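Local structure of trimethylamine-N-oxide reductase (Haemophilus influenzae, 7L5I) at residues A[425-439]-A[442-454]. The protein probably reduces trimethylamine N-oxide or related S- and N-oxides at a molybdenum centre held by a bis-MGD cofactor. Sequence-based numbering, arbitrary orientation.
Sequences AFPLARIADVLLHPG and IQYNGTEITYPDI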
loop_
_atom_site.group_PDB
_atom_site.type_symbol
_atom_site.label_atom_id
_atom_site.label_comp_id
_atom_site.label_asym_id
_atom_site.label_seq_id
_atom_site.Cartn_x
_atom_site.Cartn_y
_atom_site.Cartn_z
ATOM N N ALA A 425 1.015 -5.980 -20.693
ATOM C CA ALA A 425 1.009 -5.641 -19.273
ATOM C C ALA A 425 2.419 -5.673 -18.692
ATOM O O ALA A 425 3.215 -6.561 -18.986
ATOM C CB ALA A 425 0.125 -6.612 -18.488
ATOM N N PHE A 426 2.709 -4.713 -17.836
ATOM C CA PHE A 426 4.048 -4.510 -17.303
ATOM C C PHE A 426 3.999 -4.337 -15.794
ATOM O O PHE A 426 2.967 -3.951 -15.243
ATOM C CB PHE A 426 4.661 -3.260 -17.941
ATOM C CG PHE A 426 3.754 -2.055 -17.884
ATOM C CD1 PHE A 426 3.778 -1.208 -16.793
ATOM C CD2 PHE A 426 2.874 -1.778 -18.925
ATOM C CE1 PHE A 426 2.976 -0.091 -16.742
ATOM C CE2 PHE A 426 2.053 -0.669 -18.876
ATOM C CZ PHE A 426 2.085 0.161 -17.788
ATOM N N PRO A 427 5.110 -4.599 -15.096
ATOM C CA PRO A 427 5.172 -4.283 -13.650
ATOM C C PRO A 427 4.809 -2.823 -13.443
ATOM O O PRO A 427 5.392 -1.930 -14.060
ATOM C CB PRO A 427 6.634 -4.564 -13.284
ATOM C CG PRO A 427 7.181 -5.386 -14.397
ATOM C CD PRO A 427 6.413 -5.039 -15.627
ATOM N N LEU A 428 3.840 -2.562 -12.562
ATOM C CA LEU A 428 3.110 -1.307 -12.688
ATOM C C LEU A 428 3.948 -0.078 -12.367
ATOM O O LEU A 428 3.641 1.014 -12.870
ATOM C CB LEU A 428 1.861 -1.330 -11.809
ATOM C CG LEU A 428 1.986 -0.898 -10.355
ATOM C CD1 LEU A 428 0.592 -0.833 -9.780
ATOM C CD2 LEU A 428 2.853 -1.860 -9.572
ATOM N N ALA A 429 4.983 -0.200 -11.541
ATOM C CA ALA A 429 5.792 0.980 -11.254
ATOM C C ALA A 429 6.730 1.362 -12.405
ATOM O O ALA A 429 7.501 2.319 -12.265
ATOM C CB ALA A 429 6.578 0.784 -9.953
ATOM N N ARG A 430 6.670 0.667 -13.542
ATOM C CA ARG A 430 7.291 1.134 -14.774
ATOM C C ARG A 430 6.412 2.137 -15.545
ATOM O O ARG A 430 6.778 2.518 -16.653
ATOM C CB ARG A 430 7.622 -0.059 -15.681
ATOM C CG ARG A 430 8.550 -1.114 -15.071
ATOM C CD ARG A 430 9.999 -0.643 -14.900
ATOM N NE ARG A 430 10.156 0.225 -13.752
ATOM C CZ ARG A 430 10.862 1.352 -13.742
ATOM N NH1 ARG A 430 11.499 1.772 -14.831
ATOM N NH2 ARG A 430 10.915 2.082 -12.647
ATOM N N ILE A 431 5.300 2.609 -14.970
ATOM C CA ILE A 431 4.331 3.420 -15.722
ATOM C C ILE A 431 4.984 4.645 -16.390
ATOM O O ILE A 431 4.709 4.949 -17.562
ATOM C CB ILE A 431 3.176 3.826 -14.787
ATOM C CG1 ILE A 431 2.167 4.695 -15.509
ATOM C CG2 ILE A 431 3.694 4.572 -13.566
ATOM C CD1 ILE A 431 1.550 4.017 -16.694
ATOM N N ALA A 432 5.798 5.397 -15.664
ATOM C CA ALA A 432 6.437 6.572 -16.269
ATOM C C ALA A 432 7.335 6.168 -17.431
ATOM O O ALA A 432 7.295 6.762 -18.513
ATOM C CB ALA A 432 7.229 7.344 -15.214
ATOM N N ASP A 433 8.167 5.158 -17.206
ATOM C CA ASP A 433 9.033 4.600 -18.238
ATOM C C ASP A 433 8.239 4.180 -19.462
ATOM O O ASP A 433 8.675 4.413 -20.597
ATOM C CB ASP A 433 9.776 3.413 -17.605
ATOM C CG ASP A 433 11.113 3.103 -18.237
ATOM O OD1 ASP A 433 11.714 3.965 -18.922
ATOM O OD2 ASP A 433 11.578 1.969 -17.976
ATOM N N VAL A 434 7.073 3.552 -19.257
ATOM C CA VAL A 434 6.245 3.093 -20.371
ATOM C C VAL A 434 5.694 4.278 -21.150
ATOM O O VAL A 434 5.717 4.307 -22.391
ATOM C CB VAL A 434 5.088 2.207 -19.851
ATOM C CG1 VAL A 434 4.036 1.982 -20.922
ATOM C CG2 VAL A 434 5.604 0.874 -19.343
ATOM N N LEU A 435 5.126 5.250 -20.442
ATOM C CA LEU A 435 4.516 6.369 -21.146
ATOM C C LEU A 435 5.547 7.123 -21.970
ATOM O O LEU A 435 5.224 7.628 -23.054
ATOM C CB LEU A 435 3.845 7.317 -20.151
ATOM C CG LEU A 435 2.618 6.769 -19.415
ATOM C CD1 LEU A 435 2.075 7.872 -18.489
ATOM C CD2 LEU A 435 1.530 6.285 -20.374
ATOM N N LEU A 436 6.787 7.204 -21.478
ATOM C CA LEU A 436 7.831 7.945 -22.164
ATOM C C LEU A 436 8.488 7.147 -23.284
ATOM O O LEU A 436 8.957 7.750 -24.260
ATOM C CB LEU A 436 8.927 8.354 -21.172
ATOM C CG LEU A 436 8.580 9.428 -20.161
ATOM C CD1 LEU A 436 9.515 9.450 -18.999
ATOM C CD2 LEU A 436 8.560 10.795 -20.871
ATOM N N HIS A 437 8.575 5.819 -23.155
ATOM C CA HIS A 437 9.486 5.003 -23.969
ATOM C C HIS A 437 8.815 3.780 -24.572
ATOM O O HIS A 437 9.159 2.632 -24.257
ATOM C CB HIS A 437 10.682 4.573 -23.116
ATOM C CG HIS A 437 11.330 5.711 -22.389
ATOM N ND1 HIS A 437 11.603 5.679 -21.039
ATOM C CD2 HIS A 437 11.721 6.937 -22.820
ATOM C CE1 HIS A 437 12.161 6.818 -20.675
ATOM N NE2 HIS A 437 12.251 7.598 -21.740
ATOM N N PRO A 438 7.877 3.979 -25.483
ATOM C CA PRO A 438 7.257 2.817 -26.128
ATOM C C PRO A 438 8.290 1.961 -26.853
ATOM O O PRO A 438 9.234 2.471 -27.452
ATOM C CB PRO A 438 6.254 3.435 -27.113
ATOM C CG PRO A 438 6.574 4.850 -27.191
ATOM C CD PRO A 438 7.281 5.247 -25.927
ATOM N N GLY A 439 8.098 0.644 -26.782
ATOM C CA GLY A 439 8.980 -0.311 -27.429
ATOM C C GLY A 439 10.174 -0.753 -26.607
ATOM O O GLY A 439 10.830 -1.743 -26.968
ATOM N N ILE A 442 12.382 -4.744 -21.101
ATOM C CA ILE A 442 12.974 -4.985 -19.797
ATOM C C ILE A 442 12.856 -6.468 -19.461
ATOM O O ILE A 442 12.042 -7.205 -20.025
ATOM C CB ILE A 442 12.319 -4.147 -18.675
ATOM C CG1 ILE A 442 10.851 -4.558 -18.482
ATOM C CG2 ILE A 442 12.419 -2.677 -18.980
ATOM C CD1 ILE A 442 10.209 -3.902 -17.273
ATOM N N GLN A 443 13.686 -6.894 -18.513
ATOM C CA GLN A 443 13.618 -8.246 -17.975
ATOM C C GLN A 443 12.702 -8.248 -16.760
ATOM O O GLN A 443 12.682 -7.282 -15.994
ATOM C CB GLN A 443 15.019 -8.730 -17.586
ATOM C CG GLN A 443 15.803 -9.343 -18.757
ATOM C CD GLN A 443 15.208 -10.675 -19.197
ATOM O OE1 GLN A 443 14.943 -11.580 -18.372
ATOM N NE2 GLN A 443 14.958 -10.797 -20.491
ATOM N N TYR A 444 11.948 -9.341 -16.591
ATOM C CA TYR A 444 10.995 -9.457 -15.481
ATOM C C TYR A 444 10.771 -10.936 -15.195
ATOM O O TYR A 444 10.200 -11.655 -16.029
ATOM C CB TYR A 444 9.669 -8.754 -15.807
ATOM C CG TYR A 444 8.550 -9.101 -14.831
ATOM C CD1 TYR A 444 8.536 -8.588 -13.542
ATOM C CD2 TYR A 444 7.526 -9.948 -15.207
ATOM C CE1 TYR A 444 7.521 -8.915 -12.653
ATOM C CE2 TYR A 444 6.509 -10.290 -14.335
ATOM C CZ TYR A 444 6.502 -9.760 -13.057
ATOM O OH TYR A 444 5.470 -10.121 -12.192
ATOM N N ASN A 445 11.216 -11.375 -14.018
ATOM C CA ASN A 445 10.921 -12.704 -13.497
ATOM C C ASN A 445 11.155 -13.794 -14.536
ATOM O O ASN A 445 10.348 -14.710 -14.690
ATOM C CB ASN A 445 9.490 -12.769 -12.970
ATOM C CG ASN A 445 9.282 -13.913 -11.972
ATOM O OD1 ASN A 445 10.233 -14.425 -11.404
ATOM N ND2 ASN A 445 8.033 -14.274 -11.735
ATOM N N GLY A 446 12.277 -13.702 -15.236
ATOM C CA GLY A 446 12.662 -14.712 -16.192
ATOM C C GLY A 446 12.088 -14.552 -17.578
ATOM O O GLY A 446 12.327 -15.420 -18.430
ATOM N N THR A 447 11.333 -13.489 -17.830
ATOM C CA THR A 447 10.771 -13.214 -19.149
ATOM C C THR A 447 11.214 -11.829 -19.611
ATOM O O THR A 447 11.796 -11.050 -18.852
ATOM C CB THR A 447 9.235 -13.284 -19.134
ATOM O OG1 THR A 447 8.709 -12.107 -18.500
ATOM C CG2 THR A 447 8.740 -14.517 -18.378
ATOM N N GLU A 448 10.932 -11.508 -20.871
ATOM C CA GLU A 448 11.207 -10.172 -21.395
ATOM C C GLU A 448 9.878 -9.507 -21.730
ATOM O O GLU A 448 9.009 -10.128 -22.348
ATOM C CB GLU A 448 12.131 -10.244 -22.615
ATOM C CG GLU A 448 12.384 -8.914 -23.323
ATOM C CD GLU A 448 13.004 -9.110 -24.703
ATOM O OE1 GLU A 448 14.230 -8.934 -24.834
ATOM O OE2 GLU A 448 12.256 -9.459 -25.650
ATOM N N ILE A 449 9.723 -8.254 -21.314
ATOM C CA ILE A 449 8.501 -7.485 -21.540
ATOM C C ILE A 449 8.812 -6.325 -22.475
ATOM O O ILE A 449 9.827 -5.647 -22.309
ATOM C CB ILE A 449 7.931 -6.970 -20.204
ATOM C CG1 ILE A 449 7.395 -8.164 -19.415
ATOM C CG2 ILE A 449 6.848 -5.924 -20.428
ATOM C CD1 ILE A 449 6.737 -7.794 -18.125
ATOM N N THR A 450 7.918 -6.084 -23.434
ATOM C CA THR A 450 8.038 -4.972 -24.378
ATOM C C THR A 450 6.967 -3.935 -24.057
ATOM O O THR A 450 5.782 -4.253 -24.048
ATOM C CB THR A 450 7.899 -5.464 -25.818
ATOM O OG1 THR A 450 8.975 -6.357 -26.118
ATOM C CG2 THR A 450 7.936 -4.299 -26.786
ATOM N N TYR A 451 7.392 -2.696 -23.801
ATOM C CA TYR A 451 6.453 -1.652 -23.433
ATOM C C TYR A 451 5.487 -1.338 -24.573
ATOM O O TYR A 451 5.906 -1.178 -25.729
ATOM C CB TYR A 451 7.191 -0.378 -23.061
ATOM C CG TYR A 451 7.983 -0.407 -21.774
ATOM C CD1 TYR A 451 7.941 -1.495 -20.913
ATOM C CD2 TYR A 451 8.740 0.689 -21.409
ATOM C CE1 TYR A 451 8.656 -1.474 -19.714
ATOM C CE2 TYR A 451 9.445 0.715 -20.240
ATOM C CZ TYR A 451 9.408 -0.373 -19.390
ATOM O OH TYR A 451 10.130 -0.302 -18.218
ATOM N N PRO A 452 4.210 -1.157 -24.281
ATOM C CA PRO A 452 3.250 -0.746 -25.312
ATOM C C PRO A 452 3.347 0.752 -25.593
ATOM O O PRO A 452 4.065 1.492 -24.929
ATOM C CB PRO A 452 1.905 -1.115 -24.678
ATOM C CG PRO A 452 2.138 -0.922 -23.221
ATOM C CD PRO A 452 3.586 -1.269 -22.946
ATOM N N ASP A 453 2.574 1.198 -26.596
ATOM C CA ASP A 453 2.585 2.586 -27.061
ATOM C C ASP A 453 1.260 3.248 -26.676
ATOM O O ASP A 453 0.255 3.088 -27.368
ATOM C CB ASP A 453 2.811 2.616 -28.576
ATOM C CG ASP A 453 2.993 4.016 -29.129
ATOM O OD1 ASP A 453 3.045 4.992 -28.348
ATOM O OD2 ASP A 453 3.080 4.139 -30.371
ATOM N N ILE A 454 1.266 4.016 -25.578
ATOM C CA ILE A 454 0.033 4.446 -24.914
ATOM C C ILE A 454 -0.333 5.834 -25.408
ATOM O O ILE A 454 0.473 6.765 -25.313
ATOM C CB ILE A 454 0.181 4.442 -23.370
ATOM C CG1 ILE A 454 0.488 3.044 -22.830
ATOM C CG2 ILE A 454 -1.074 5.049 -22.719
ATOM C CD1 ILE A 454 -0.525 1.980 -23.181
HETATM O O HOH W 1 3.901 4.237 -24.251
HETATM O O HOH W 2 2.294 7.880 -23.576
#
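Y451 lies against the helix 431-436, with V434 CG2 over one face of its ring, 3.6 Å from the ring centroid and 9° off the normal, a CH-pi contact. The same methyl covers a face of the F426 ring and lies between the two aromatics. With V434 CG1 anti to the backbone N (chi1 167°), that branch meets P452 CD at 3.9 Å. L435 CD2 packs on I454 CG2 at 3.7 Å. On the hairpin side, P427 CG touches Y444 CD1 at 3.6 Å, while P427 CD meets the I449 CD1 methyl at 3.7 Å.

Among the polar contacts, Y451 OH donates to D433 OD2 at 2.7 Å from above the carboxylate plane, ring and carboxylate standing 81° apart. H437 ND1 donates to D433 OD1 and K440 adds a salt bridge there; R430 NH1 makes a salt bridge to D433 OD2, its hydrogen bond weak, while NH2 makes a second with D774. G439 N bonds Y451 O at 3.0 Å. One water links V434 O, P452 O and I454 N.

The side chain of R430 lies about 12 Å from a bound MGD. Within the molybdopterin oxidoreductase domain, a short helix thus packs against the chain leaving a two-stranded antiparallel beta-hairpin, 441-450, closed by a type I' turn.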